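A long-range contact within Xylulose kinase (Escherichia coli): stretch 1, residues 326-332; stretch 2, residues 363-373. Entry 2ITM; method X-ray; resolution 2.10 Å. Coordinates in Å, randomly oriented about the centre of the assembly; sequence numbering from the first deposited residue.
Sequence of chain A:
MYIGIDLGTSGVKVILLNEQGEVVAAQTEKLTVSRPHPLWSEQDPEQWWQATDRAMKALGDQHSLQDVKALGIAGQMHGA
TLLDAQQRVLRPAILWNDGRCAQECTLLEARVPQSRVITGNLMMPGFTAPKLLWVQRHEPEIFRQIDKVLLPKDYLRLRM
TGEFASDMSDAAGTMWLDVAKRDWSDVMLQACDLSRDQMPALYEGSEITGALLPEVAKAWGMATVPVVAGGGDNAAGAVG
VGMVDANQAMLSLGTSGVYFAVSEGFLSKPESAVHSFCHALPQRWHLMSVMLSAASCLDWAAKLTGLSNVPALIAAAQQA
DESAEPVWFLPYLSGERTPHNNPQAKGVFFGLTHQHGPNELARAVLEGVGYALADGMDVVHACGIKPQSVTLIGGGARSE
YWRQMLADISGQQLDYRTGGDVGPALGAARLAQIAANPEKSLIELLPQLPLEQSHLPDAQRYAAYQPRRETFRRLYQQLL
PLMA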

# COMPACT_ATOMS: atom_id res chain seq x y z
N PRO A 326 10.72 -3.18 -12.75
CA PRO A 326 10.53 -3.97 -11.52
C PRO A 326 9.51 -3.31 -10.62
O PRO A 326 9.51 -2.09 -10.48
CB PRO A 326 11.91 -3.94 -10.88
CG PRO A 326 12.83 -3.63 -11.98
CD PRO A 326 12.11 -2.71 -12.89
N VAL A 327 8.62 -4.12 -10.05
CA VAL A 327 7.98 -3.83 -8.78
C VAL A 327 8.90 -4.28 -7.67
O VAL A 327 9.54 -5.30 -7.78
CB VAL A 327 6.69 -4.63 -8.64
CG1 VAL A 327 5.93 -4.19 -7.45
CG2 VAL A 327 5.86 -4.50 -9.86
N TRP A 328 8.93 -3.51 -6.59
CA TRP A 328 9.71 -3.88 -5.43
C TRP A 328 8.81 -4.22 -4.24
O TRP A 328 8.04 -3.40 -3.78
CB TRP A 328 10.71 -2.78 -5.08
CG TRP A 328 11.61 -2.44 -6.20
CD1 TRP A 328 11.38 -1.53 -7.17
CD2 TRP A 328 12.88 -3.01 -6.49
NE1 TRP A 328 12.43 -1.49 -8.05
CE2 TRP A 328 13.37 -2.40 -7.65
CE3 TRP A 328 13.67 -3.99 -5.88
CZ2 TRP A 328 14.59 -2.73 -8.22
CZ3 TRP A 328 14.88 -4.31 -6.44
CH2 TRP A 328 15.32 -3.69 -7.59
N PHE A 329 8.94 -5.45 -3.75
CA PHE A 329 8.27 -5.85 -2.52
C PHE A 329 9.23 -5.80 -1.35
O PHE A 329 10.24 -6.47 -1.34
CB PHE A 329 7.66 -7.25 -2.68
CG PHE A 329 6.93 -7.74 -1.46
CD1 PHE A 329 5.75 -7.17 -1.06
CD2 PHE A 329 7.42 -8.80 -0.74
CE1 PHE A 329 5.09 -7.64 0.03
CE2 PHE A 329 6.76 -9.26 0.36
CZ PHE A 329 5.60 -8.68 0.75
N LEU A 330 8.90 -5.00 -0.35
CA LEU A 330 9.72 -4.91 0.83
C LEU A 330 9.03 -5.46 2.07
O LEU A 330 8.15 -4.83 2.63
CB LEU A 330 10.22 -3.48 1.04
CG LEU A 330 10.75 -2.72 -0.19
CD1 LEU A 330 10.65 -1.25 -0.01
CD2 LEU A 330 12.14 -3.11 -0.54
N PRO A 331 9.42 -6.66 2.47
CA PRO A 331 8.82 -7.30 3.62
C PRO A 331 9.59 -6.97 4.88
O PRO A 331 10.79 -7.15 4.95
CB PRO A 331 8.93 -8.76 3.30
CG PRO A 331 10.16 -8.86 2.46
CD PRO A 331 10.46 -7.50 1.90
N TYR A 332 8.88 -6.45 5.84
CA TYR A 332 9.45 -6.06 7.08
C TYR A 332 9.10 -6.98 8.21
O TYR A 332 7.97 -7.11 8.60
CB TYR A 332 9.09 -4.63 7.41
CG TYR A 332 9.72 -3.63 6.52
CD1 TYR A 332 9.11 -3.23 5.38
CD2 TYR A 332 10.92 -3.10 6.82
CE1 TYR A 332 9.67 -2.33 4.58
CE2 TYR A 332 11.48 -2.21 6.03
CZ TYR A 332 10.86 -1.83 4.91
OH TYR A 332 11.44 -0.94 4.12
N ARG A 363 5.95 -12.32 -8.98
CA ARG A 363 7.38 -12.22 -9.09
C ARG A 363 8.04 -11.32 -8.06
O ARG A 363 9.07 -11.67 -7.51
CB ARG A 363 7.77 -11.76 -10.48
CG ARG A 363 8.44 -12.82 -11.26
CD ARG A 363 9.92 -12.74 -11.28
NE ARG A 363 10.39 -13.22 -12.57
CZ ARG A 363 11.64 -13.52 -12.86
NH1 ARG A 363 12.59 -13.40 -11.96
NH2 ARG A 363 11.93 -13.94 -14.07
N ALA A 364 7.45 -10.17 -7.81
CA ALA A 364 7.98 -9.22 -6.85
C ALA A 364 8.10 -9.80 -5.44
O ALA A 364 9.11 -9.67 -4.79
CB ALA A 364 7.17 -7.97 -6.84
N VAL A 365 7.04 -10.47 -4.99
CA VAL A 365 7.03 -11.10 -3.70
C VAL A 365 8.14 -12.13 -3.51
O VAL A 365 8.88 -12.07 -2.55
CB VAL A 365 5.66 -11.70 -3.37
CG1 VAL A 365 5.64 -12.23 -1.97
CG2 VAL A 365 4.59 -10.66 -3.53
N LEU A 366 8.25 -13.05 -4.45
CA LEU A 366 9.28 -14.07 -4.38
C LEU A 366 10.67 -13.46 -4.27
O LEU A 366 11.47 -13.86 -3.45
CB LEU A 366 9.21 -15.00 -5.59
CG LEU A 366 7.93 -15.82 -5.76
CD1 LEU A 366 8.10 -16.85 -6.87
CD2 LEU A 366 7.56 -16.48 -4.47
N GLU A 367 10.93 -12.48 -5.11
CA GLU A 367 12.24 -11.89 -5.19
C GLU A 367 12.56 -11.09 -3.93
O GLU A 367 13.66 -11.14 -3.43
CB GLU A 367 12.39 -11.05 -6.45
CG GLU A 367 12.37 -11.87 -7.72
CD GLU A 367 12.57 -11.05 -8.99
OE1 GLU A 367 12.04 -9.94 -9.08
OE2 GLU A 367 13.24 -11.56 -9.89
N GLY A 368 11.57 -10.36 -3.44
CA GLY A 368 11.74 -9.55 -2.25
C GLY A 368 11.90 -10.31 -0.95
O GLY A 368 12.75 -10.00 -0.13
N VAL A 369 11.07 -11.33 -0.77
CA VAL A 369 11.30 -12.26 0.31
C VAL A 369 12.67 -12.90 0.18
O VAL A 369 13.41 -12.98 1.13
CB VAL A 369 10.21 -13.34 0.37
CG1 VAL A 369 10.55 -14.36 1.42
CG2 VAL A 369 8.87 -12.73 0.63
N GLY A 370 13.01 -13.34 -1.03
CA GLY A 370 14.35 -13.80 -1.33
C GLY A 370 15.44 -12.85 -0.89
O GLY A 370 16.37 -13.25 -0.23
N TYR A 371 15.30 -11.58 -1.27
CA TYR A 371 16.30 -10.57 -0.95
C TYR A 371 16.48 -10.41 0.56
O TYR A 371 17.60 -10.33 1.05
CB TYR A 371 15.95 -9.23 -1.59
CG TYR A 371 15.91 -9.20 -3.10
CD1 TYR A 371 16.75 -9.99 -3.86
CD2 TYR A 371 15.03 -8.38 -3.75
CE1 TYR A 371 16.70 -9.95 -5.23
CE2 TYR A 371 14.97 -8.33 -5.11
CZ TYR A 371 15.80 -9.12 -5.85
OH TYR A 371 15.73 -9.05 -7.20
N ALA A 372 15.36 -10.35 1.26
CA ALA A 372 15.34 -10.30 2.71
C ALA A 372 16.06 -11.48 3.37
O ALA A 372 16.92 -11.28 4.21
CB ALA A 372 13.92 -10.21 3.20
N LEU A 373 15.71 -12.68 2.96
CA LEU A 373 16.29 -13.89 3.51
C LEU A 373 17.81 -13.97 3.31
O LEU A 373 18.52 -14.38 4.20
CB LEU A 373 15.61 -15.13 2.93
CG LEU A 373 14.15 -15.36 3.29
CD1 LEU A 373 13.56 -16.53 2.56
CD2 LEU A 373 13.93 -15.47 4.79
O HOH W 1 10.59 -7.56 -5.32
O HOH W 2 11.41 -7.55 -7.92

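Helix 363-373 packs on strand 328-332 with an axial closest approach of 6.9 Å and 46° between their N-to-C directions; the two stretches together bury 381 Å². No direct hydrogen bond crosses; the evidence points to apolar packing supplemented by water. Ala364 points toward stretch 1, and its CB lies 3.8 Å from Val327 CB and 4.3 Å from Phe329 CB, a small side chain suited to a close approach. Its carbonyl also takes part: water 1 lies 2.6 Å from Ala364 O and accepts from Phe329 N at 3.1 Å, bridging the two backbones. Val365 projects sideways, yet places CG2 over one face of the ring of Phe329, the most covered residue (89 Å²); Phe329 CE2 is 3.9 Å from Val365 CG1. Glu367 makes no direct contact, but water 2 lies 2.7 Å from Glu367 OE1 and 2.9 Å from Val327 O. At Gly368 the backbones come closest: its CA is 5.1 Å from Phe329 CA and makes a CA-H...O contact with Phe329 O at 3.5 Å, with 142° at the hydrogen. An ideal CB on Gly368 would sit 2.3 Å from Phe329 O, a clash. Val369 CG2 meets the Phe329 ring edge, 4.1 Å from Phe329 CE2, so branched apolar side chains line both face and edge. Tyr371 CE2 approaches Trp328 CZ3 obliquely at 4.2 Å, and the small Ala372 ends the contact, its CB 4.1 Å from Pro331 CG.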